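PDB 1C7N: cystalysin from Treponema denticola, which belongs to the class I and II aminotransferase family of fold-type I enzymes and binds pyridoxal-5'-phosphate. Local coordinates for residues A[298-309]-A[372-383]; A[206-214]-A[321-329]. One frame throughout, in Å; residues are numbered along the deposited sequence.

Contact 1: A[298-309]-A[372-383]; sequences VIDKNQRIVKDF and LAAPSSVIQESL
Asn302 faces the turn that leads into helix 376-393 and ties it to helix 289-313; the two helices form a near-parallel pair in the small domain of this aminotransferase fold, their short axes 10.0 Å apart at a crossing angle of -19°. Its amide works from both ends. ND2 donates to two carbonyls, Leu372 O at 2.9 Å, nearly straight and in the carbonyl plane, and Ala374 O at 2.8 Å, a more bent bond; both acceptors lie close to the plane of the amide. OD1 takes the hydroxyl hydrogen of Ser376 OG at 2.7 Å. Three bonds therefore fix the rotation of the buried amide, and CG1 of Ile379 packs against it. A side chain with donor and acceptor side by side suits this place, where carbonyls of a loop and a serine in the first turn of a helix, just after the N-cap residue Pro375, come together.

Round this polar centre the packing is largely apolar. Leu372 forks over the helix: CD1 rests against CB of Gln303 at 3.4 Å, while CD2 reaches CG2 of Val306. On the outer side, the Ile305 side chain crosses the bent Gln380 at about a right angle; with CG1 beside the backbone N (chi1 -69°), CG2 is the branch that meets Gln380 OE1 and Leu383 CD1. Farther along, the side chains of Phe309 and Leu383 run alongside one another, pointing opposite ways. The CB of Leu383 sits over the centre of the Phe309 ring, 3.9 Å from its centroid and 9° off the normal, a CH-pi contact; CD1 of the same leucine rests against Phe309 CB.

Contact 2: A[206-214]-A[321-329]; sequences HFDLIMPGY and LIEGTYLQW. With PLP (pyridoxal-5'-phosphate), chain I.
Thr325 packs against His206, its CG2 over one face of the imidazole, near the edge of the ring and 3.6 Å from His206 CG. This is the tightly packed end. The threonine hydroxyl, between the backbone N and the carbonyl carbon (chi1 79°), accepts from Leu327 N in an ST turn, which leaves the methyl to meet the ring. Two backbone bonds join the segments: Thr325 N to Leu209 O, modelled unusually short and of doubtful exact length, and Met211 N to Glu323 O at 2.8 Å, from above the carbonyl plane. They flank a single bridge between Ile210 and Gly324, whose CA atoms come within 4.1 Å; Gly324, with no side chain, fits the close approach of Leu209 O and Ile210 CD1. Met211 CG lies 3.3 Å from Ile322 O, and Leu209 CD1 touches CD1 of Tyr326.

On the solvent side the contact opens out. Past the type II turn from Met211 to Tyr214, whose Gly213 has backbone angles that favour glycine, the exposed Tyr214 lies across Glu323, with Glu323 CB over the centre of the Tyr214 ring and the carboxylate stacked 30° from the ring plane. A water joins Tyr214 OH to Glu323 OE2, at 2.8 Å and 2.9 Å; the buried glutamate is held further by Arg179, Val180 N and Tyr148. At the opposite end, His206 belongs to the pyridoxal-5'-phosphate pocket, so this loop-to-loop bridge joins that pocket of a fold-type I enzyme to the strand that begins at Leu327.

Contact 1 and contact 2 lie with their centres about 14 Å apart and are joined directly. Gln303 OE1 of the helix in contact 1 probably accepts from Ile322 N of contact 2 at 2.8 Å, and Leu372 N probably donates to Tyr326 O at the same distance. Val306 CB packs on Gln328 OE1, so helix 289-313 backs the strand that follows it in the chain. The segments of the two contacts alternate along the chain. Only contact 2 supplies a residue of the pyridoxal-5'-phosphate pocket, His206; the side chain of Ile299 in contact 1 is about 13 Å from a bound pyridoxal-5'-phosphate.

Contact 1: A[298-309]-A[372-383]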
# COMPACT_ATOMS: atom_id res chain seq x y z
N VAL A 298 27.51 -1.81 -14.41
CA VAL A 298 28.21 -1.53 -13.16
C VAL A 298 28.15 -2.72 -12.20
O VAL A 298 29.15 -3.05 -11.54
CB VAL A 298 27.61 -0.29 -12.46
CG1 VAL A 298 28.34 -0.03 -11.16
CG2 VAL A 298 27.72 0.93 -13.39
N ILE A 299 27.00 -3.38 -12.13
CA ILE A 299 26.82 -4.54 -11.26
C ILE A 299 27.78 -5.64 -11.70
O ILE A 299 28.44 -6.26 -10.88
CB ILE A 299 25.37 -5.06 -11.32
CG1 ILE A 299 24.43 -3.98 -10.78
CG2 ILE A 299 25.24 -6.34 -10.50
CD1 ILE A 299 22.97 -4.27 -11.02
N ASP A 300 27.83 -5.88 -13.01
CA ASP A 300 28.72 -6.90 -13.57
C ASP A 300 30.17 -6.53 -13.22
O ASP A 300 30.98 -7.40 -12.85
CB ASP A 300 28.50 -6.97 -15.09
CG ASP A 300 29.38 -8.02 -15.77
OD1 ASP A 300 29.63 -9.09 -15.19
OD2 ASP A 300 29.79 -7.77 -16.92
N LYS A 301 30.51 -5.25 -13.32
CA LYS A 301 31.86 -4.81 -12.97
C LYS A 301 32.14 -5.10 -11.50
O LYS A 301 33.21 -5.61 -11.14
CB LYS A 301 32.04 -3.31 -13.24
CG LYS A 301 32.19 -2.94 -14.72
CD LYS A 301 33.49 -3.50 -15.31
CE LYS A 301 33.77 -2.96 -16.71
NZ LYS A 301 32.73 -3.35 -17.70
N ASN A 302 31.17 -4.79 -10.64
CA ASN A 302 31.31 -5.00 -9.21
C ASN A 302 31.45 -6.46 -8.75
O ASN A 302 32.24 -6.74 -7.85
CB ASN A 302 30.17 -4.32 -8.46
CG ASN A 302 30.28 -2.80 -8.50
OD1 ASN A 302 31.32 -2.25 -8.89
ND2 ASN A 302 29.23 -2.11 -8.09
N GLN A 303 30.70 -7.38 -9.35
CA GLN A 303 30.82 -8.78 -8.94
C GLN A 303 32.23 -9.27 -9.31
O GLN A 303 32.78 -10.15 -8.64
CB GLN A 303 29.77 -9.66 -9.63
CG GLN A 303 29.90 -9.72 -11.14
CD GLN A 303 29.09 -10.83 -11.77
OE1 GLN A 303 28.57 -11.72 -11.08
NE2 GLN A 303 28.98 -10.80 -13.10
N ARG A 304 32.80 -8.72 -10.37
CA ARG A 304 34.14 -9.12 -10.78
C ARG A 304 35.17 -8.48 -9.83
O ARG A 304 36.20 -9.08 -9.52
CB ARG A 304 34.38 -8.73 -12.25
CG ARG A 304 33.52 -9.57 -13.20
CD ARG A 304 33.51 -9.03 -14.63
NE ARG A 304 32.61 -9.81 -15.49
CZ ARG A 304 32.85 -11.06 -15.91
NH1 ARG A 304 33.97 -11.68 -15.56
NH2 ARG A 304 31.96 -11.68 -16.68
N ILE A 305 34.87 -7.28 -9.35
CA ILE A 305 35.77 -6.61 -8.41
C ILE A 305 35.86 -7.45 -7.13
O ILE A 305 36.95 -7.66 -6.58
CB ILE A 305 35.27 -5.19 -8.05
CG1 ILE A 305 35.39 -4.27 -9.27
CG2 ILE A 305 36.07 -4.61 -6.87
CD1 ILE A 305 34.90 -2.86 -9.02
N VAL A 306 34.71 -7.94 -6.67
CA VAL A 306 34.64 -8.75 -5.46
C VAL A 306 35.39 -10.07 -5.67
O VAL A 306 36.24 -10.44 -4.87
CB VAL A 306 33.16 -9.05 -5.07
CG1 VAL A 306 33.09 -9.93 -3.84
CG2 VAL A 306 32.41 -7.74 -4.81
N LYS A 307 35.05 -10.77 -6.74
CA LYS A 307 35.70 -12.04 -7.06
C LYS A 307 37.21 -11.87 -7.08
O LYS A 307 37.95 -12.64 -6.46
CB LYS A 307 35.20 -12.54 -8.41
CG LYS A 307 35.88 -13.81 -8.93
CD LYS A 307 35.21 -14.27 -10.22
CE LYS A 307 36.07 -15.25 -11.01
NZ LYS A 307 36.43 -16.45 -10.22
N ASP A 308 37.67 -10.84 -7.79
CA ASP A 308 39.10 -10.57 -7.90
C ASP A 308 39.74 -10.25 -6.55
O ASP A 308 40.85 -10.70 -6.26
CB ASP A 308 39.35 -9.42 -8.87
CG ASP A 308 40.81 -9.04 -8.96
OD1 ASP A 308 41.22 -8.08 -8.26
OD2 ASP A 308 41.56 -9.71 -9.71
N PHE A 309 39.04 -9.47 -5.73
CA PHE A 309 39.57 -9.09 -4.43
C PHE A 309 39.98 -10.30 -3.60
O PHE A 309 41.06 -10.31 -3.01
CB PHE A 309 38.54 -8.28 -3.65
CG PHE A 309 38.93 -8.04 -2.23
CD1 PHE A 309 39.90 -7.10 -1.91
CD2 PHE A 309 38.36 -8.79 -1.21
CE1 PHE A 309 40.31 -6.92 -0.59
CE2 PHE A 309 38.76 -8.62 0.11
CZ PHE A 309 39.73 -7.68 0.42
N LEU A 372 25.60 -5.55 -4.56
CA LEU A 372 26.49 -4.96 -5.56
C LEU A 372 25.99 -3.66 -6.18
O LEU A 372 26.71 -3.02 -6.94
CB LEU A 372 26.75 -5.96 -6.69
CG LEU A 372 27.40 -7.30 -6.31
CD1 LEU A 372 27.56 -8.13 -7.57
CD2 LEU A 372 28.74 -7.07 -5.64
N ALA A 373 24.76 -3.26 -5.85
CA ALA A 373 24.19 -2.04 -6.42
C ALA A 373 24.70 -0.76 -5.75
O ALA A 373 23.96 -0.06 -5.06
CB ALA A 373 22.68 -2.09 -6.35
N ALA A 374 25.98 -0.47 -5.96
CA ALA A 374 26.62 0.72 -5.41
C ALA A 374 27.76 1.10 -6.34
O ALA A 374 28.14 0.32 -7.22
CB ALA A 374 27.15 0.41 -4.01
N PRO A 375 28.31 2.32 -6.18
CA PRO A 375 29.42 2.71 -7.05
C PRO A 375 30.61 1.78 -6.82
O PRO A 375 30.85 1.35 -5.69
CB PRO A 375 29.71 4.14 -6.61
CG PRO A 375 28.36 4.64 -6.19
CD PRO A 375 27.84 3.47 -5.38
N SER A 376 31.34 1.48 -7.89
CA SER A 376 32.49 0.60 -7.79
C SER A 376 33.47 1.09 -6.71
O SER A 376 34.00 0.30 -5.93
CB SER A 376 33.19 0.52 -9.16
OG SER A 376 32.31 -0.03 -10.13
N SER A 377 33.69 2.41 -6.66
CA SER A 377 34.59 2.98 -5.67
C SER A 377 34.12 2.65 -4.26
O SER A 377 34.94 2.43 -3.36
CB SER A 377 34.66 4.50 -5.83
OG SER A 377 33.39 5.09 -5.60
N VAL A 378 32.80 2.61 -4.07
CA VAL A 378 32.23 2.30 -2.77
C VAL A 378 32.49 0.85 -2.41
O VAL A 378 32.80 0.53 -1.27
CB VAL A 378 30.71 2.59 -2.73
CG1 VAL A 378 30.11 2.04 -1.44
CG2 VAL A 378 30.46 4.09 -2.81
N ILE A 379 32.36 -0.03 -3.40
CA ILE A 379 32.60 -1.45 -3.18
C ILE A 379 34.08 -1.64 -2.80
O ILE A 379 34.40 -2.44 -1.92
CB ILE A 379 32.30 -2.28 -4.46
CG1 ILE A 379 30.82 -2.14 -4.86
CG2 ILE A 379 32.62 -3.76 -4.22
CD1 ILE A 379 29.84 -2.66 -3.83
N GLN A 380 34.96 -0.90 -3.47
CA GLN A 380 36.40 -0.97 -3.21
C GLN A 380 36.75 -0.49 -1.81
O GLN A 380 37.59 -1.09 -1.13
CB GLN A 380 37.15 -0.14 -4.25
CG GLN A 380 37.04 -0.67 -5.67
CD GLN A 380 38.05 -1.76 -5.96
OE1 GLN A 380 38.30 -2.64 -5.12
NE2 GLN A 380 38.64 -1.72 -7.15
N GLU A 381 36.11 0.59 -1.38
CA GLU A 381 36.35 1.13 -0.04
C GLU A 381 36.01 0.08 1.00
O GLU A 381 36.75 -0.14 1.96
CB GLU A 381 35.46 2.36 0.21
CG GLU A 381 35.93 3.65 -0.42
CD GLU A 381 34.88 4.74 -0.34
OE1 GLU A 381 34.19 4.82 0.70
OE2 GLU A 381 34.74 5.53 -1.30
N SER A 382 34.86 -0.57 0.80
CA SER A 382 34.38 -1.59 1.71
C SER A 382 35.30 -2.80 1.77
O SER A 382 35.61 -3.30 2.85
CB SER A 382 32.97 -2.03 1.29
OG SER A 382 32.09 -0.92 1.22
N LEU A 383 35.75 -3.27 0.60
CA LEU A 383 36.63 -4.42 0.55
C LEU A 383 37.96 -4.14 1.22
O LEU A 383 38.55 -5.02 1.83
CB LEU A 383 36.86 -4.85 -0.91
CG LEU A 383 35.61 -5.33 -1.65
CD1 LEU A 383 35.91 -5.52 -3.12
CD2 LEU A 383 35.11 -6.62 -1.02

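Contact 2: A[206-214]-A[321-329]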
# COMPACT_ATOMS: atom_id res chain seq x y z
N HIS A 206 13.24 -10.35 -9.70
CA HIS A 206 14.58 -10.05 -10.20
C HIS A 206 14.74 -10.42 -11.67
O HIS A 206 15.88 -10.45 -12.17
CB HIS A 206 15.65 -10.82 -9.43
CG HIS A 206 15.76 -10.47 -7.98
ND1 HIS A 206 15.07 -11.13 -6.99
CD2 HIS A 206 16.54 -9.56 -7.35
CE1 HIS A 206 15.42 -10.66 -5.81
NE2 HIS A 206 16.31 -9.70 -6.00
N PHE A 207 13.66 -10.69 -12.39
CA PHE A 207 13.86 -11.12 -13.77
C PHE A 207 14.43 -10.13 -14.80
O PHE A 207 14.74 -10.54 -15.92
CB PHE A 207 12.61 -11.86 -14.33
CG PHE A 207 11.43 -10.97 -14.67
CD1 PHE A 207 10.29 -11.54 -15.24
CD2 PHE A 207 11.44 -9.60 -14.44
CE1 PHE A 207 9.18 -10.76 -15.58
CE2 PHE A 207 10.33 -8.81 -14.77
CZ PHE A 207 9.20 -9.40 -15.34
N ASP A 208 14.60 -8.86 -14.43
CA ASP A 208 15.19 -7.89 -15.35
C ASP A 208 16.66 -7.68 -15.02
O ASP A 208 17.39 -7.03 -15.77
CB ASP A 208 14.51 -6.52 -15.27
CG ASP A 208 13.04 -6.58 -15.63
OD1 ASP A 208 12.70 -7.17 -16.67
OD2 ASP A 208 12.23 -6.01 -14.87
N LEU A 209 17.10 -8.22 -13.89
CA LEU A 209 18.49 -8.07 -13.45
C LEU A 209 19.29 -9.34 -13.71
O LEU A 209 19.64 -10.09 -12.79
CB LEU A 209 18.51 -7.71 -11.95
CG LEU A 209 17.85 -6.36 -11.64
CD1 LEU A 209 17.47 -6.27 -10.17
CD2 LEU A 209 18.79 -5.23 -12.03
N ILE A 210 19.59 -9.55 -14.99
CA ILE A 210 20.34 -10.72 -15.44
C ILE A 210 21.73 -10.31 -15.91
O ILE A 210 21.88 -9.31 -16.61
CB ILE A 210 19.61 -11.41 -16.62
CG1 ILE A 210 18.14 -11.66 -16.27
CG2 ILE A 210 20.31 -12.73 -16.97
CD1 ILE A 210 17.94 -12.53 -15.04
N MET A 211 22.75 -11.07 -15.51
CA MET A 211 24.11 -10.75 -15.92
C MET A 211 24.32 -11.18 -17.37
O MET A 211 23.63 -12.08 -17.86
CB MET A 211 25.13 -11.45 -15.01
CG MET A 211 25.13 -10.95 -13.58
SD MET A 211 25.43 -9.18 -13.46
CE MET A 211 23.77 -8.58 -13.13
N PRO A 212 25.26 -10.53 -18.07
CA PRO A 212 25.55 -10.85 -19.47
C PRO A 212 25.76 -12.35 -19.71
O PRO A 212 26.43 -13.02 -18.93
CB PRO A 212 26.81 -10.04 -19.75
CG PRO A 212 26.59 -8.82 -18.90
CD PRO A 212 26.11 -9.43 -17.60
N GLY A 213 25.18 -12.85 -20.80
CA GLY A 213 25.32 -14.26 -21.13
C GLY A 213 24.16 -15.14 -20.69
O GLY A 213 23.83 -16.12 -21.35
N TYR A 214 23.53 -14.79 -19.57
CA TYR A 214 22.42 -15.60 -19.08
C TYR A 214 21.08 -15.12 -19.63
O TYR A 214 20.94 -13.97 -20.04
CB TYR A 214 22.43 -15.61 -17.55
CG TYR A 214 23.74 -16.14 -17.04
CD1 TYR A 214 24.79 -15.27 -16.72
CD2 TYR A 214 23.98 -17.51 -16.97
CE1 TYR A 214 26.04 -15.77 -16.35
CE2 TYR A 214 25.22 -18.02 -16.60
CZ TYR A 214 26.25 -17.14 -16.30
OH TYR A 214 27.48 -17.64 -15.97
N LEU A 321 30.96 -15.49 -9.68
CA LEU A 321 30.09 -14.57 -10.40
C LEU A 321 28.67 -15.12 -10.30
O LEU A 321 28.48 -16.33 -10.14
CB LEU A 321 30.51 -14.48 -11.87
CG LEU A 321 31.94 -14.01 -12.15
CD1 LEU A 321 32.11 -13.80 -13.65
CD2 LEU A 321 32.24 -12.72 -11.40
N ILE A 322 27.68 -14.25 -10.39
CA ILE A 322 26.29 -14.67 -10.31
C ILE A 322 25.66 -14.58 -11.70
O ILE A 322 26.21 -13.95 -12.60
CB ILE A 322 25.50 -13.78 -9.34
CG1 ILE A 322 25.66 -12.31 -9.75
CG2 ILE A 322 25.99 -14.01 -7.91
CD1 ILE A 322 24.92 -11.35 -8.84
N GLU A 323 24.50 -15.20 -11.87
CA GLU A 323 23.81 -15.18 -13.15
C GLU A 323 22.74 -14.09 -13.21
O GLU A 323 22.45 -13.54 -14.27
CB GLU A 323 23.17 -16.56 -13.41
CG GLU A 323 24.09 -17.73 -13.07
CD GLU A 323 23.49 -19.08 -13.43
OE1 GLU A 323 22.26 -19.25 -13.30
OE2 GLU A 323 24.26 -19.99 -13.82
N GLY A 324 22.16 -13.78 -12.05
CA GLY A 324 21.11 -12.77 -11.96
C GLY A 324 21.06 -12.10 -10.61
O GLY A 324 21.71 -12.55 -9.67
N THR A 325 20.25 -11.05 -10.51
CA THR A 325 20.10 -10.22 -9.30
C THR A 325 21.42 -9.45 -9.16
O THR A 325 22.39 -9.74 -9.87
CB THR A 325 19.91 -11.05 -7.99
OG1 THR A 325 21.19 -11.55 -7.55
CG2 THR A 325 18.93 -12.21 -8.18
N TYR A 326 21.45 -8.47 -8.26
CA TYR A 326 22.69 -7.73 -8.01
C TYR A 326 23.21 -8.10 -6.62
O TYR A 326 23.96 -7.36 -6.00
CB TYR A 326 22.49 -6.21 -8.11
CG TYR A 326 21.38 -5.59 -7.27
CD1 TYR A 326 20.25 -5.05 -7.87
CD2 TYR A 326 21.49 -5.50 -5.88
CE1 TYR A 326 19.26 -4.42 -7.13
CE2 TYR A 326 20.49 -4.88 -5.11
CZ TYR A 326 19.37 -4.34 -5.75
OH TYR A 326 18.37 -3.74 -5.03
N LEU A 327 22.81 -9.29 -6.16
CA LEU A 327 23.19 -9.81 -4.84
C LEU A 327 24.15 -11.00 -4.99
O LEU A 327 23.75 -12.08 -5.42
CB LEU A 327 21.93 -10.21 -4.08
CG LEU A 327 20.86 -9.11 -4.00
CD1 LEU A 327 19.53 -9.67 -3.53
CD2 LEU A 327 21.34 -8.03 -3.04
N GLN A 328 25.41 -10.80 -4.61
CA GLN A 328 26.44 -11.84 -4.73
C GLN A 328 26.59 -12.69 -3.47
O GLN A 328 26.53 -12.18 -2.36
CB GLN A 328 27.76 -11.18 -5.13
CG GLN A 328 28.90 -12.12 -5.49
CD GLN A 328 30.04 -11.39 -6.18
OE1 GLN A 328 30.20 -10.18 -6.01
NE2 GLN A 328 30.85 -12.12 -6.96
N TRP A 329 26.80 -13.99 -3.67
CA TRP A 329 26.91 -14.96 -2.58
C TRP A 329 28.37 -15.28 -2.31
O TRP A 329 29.01 -15.96 -3.11
CB TRP A 329 26.14 -16.22 -2.99
CG TRP A 329 25.69 -17.16 -1.88
CD1 TRP A 329 25.86 -18.51 -1.85
CD2 TRP A 329 24.89 -16.83 -0.73
NE1 TRP A 329 25.20 -19.05 -0.77
CE2 TRP A 329 24.60 -18.05 -0.06
CE3 TRP A 329 24.38 -15.64 -0.20
CZ2 TRP A 329 23.83 -18.10 1.10
CZ3 TRP A 329 23.62 -15.69 0.96
CH2 TRP A 329 23.34 -16.92 1.60
N1 PLP I . 10.94 -11.25 -3.54
C2 PLP I . 12.35 -11.40 -3.52
C2A PLP I . 12.85 -12.77 -3.91
C3 PLP I . 13.12 -10.18 -3.24
O3 PLP I . 14.43 -10.41 -3.14
C4 PLP I . 12.45 -8.95 -3.06
C4A PLP I . 13.18 -7.70 -2.87
C5 PLP I . 10.95 -8.94 -3.13
C6 PLP I . 10.25 -10.09 -3.34
C5A PLP I . 10.31 -7.56 -3.30
O4P PLP I . 9.35 -7.08 -2.44
P PLP I . 8.76 -5.64 -2.91
O1P PLP I . 8.06 -5.20 -1.71
O2P PLP I . 7.81 -5.88 -4.07
O3P PLP I . 9.84 -4.73 -3.29
O HOH W 1 27.09 -19.51 -13.86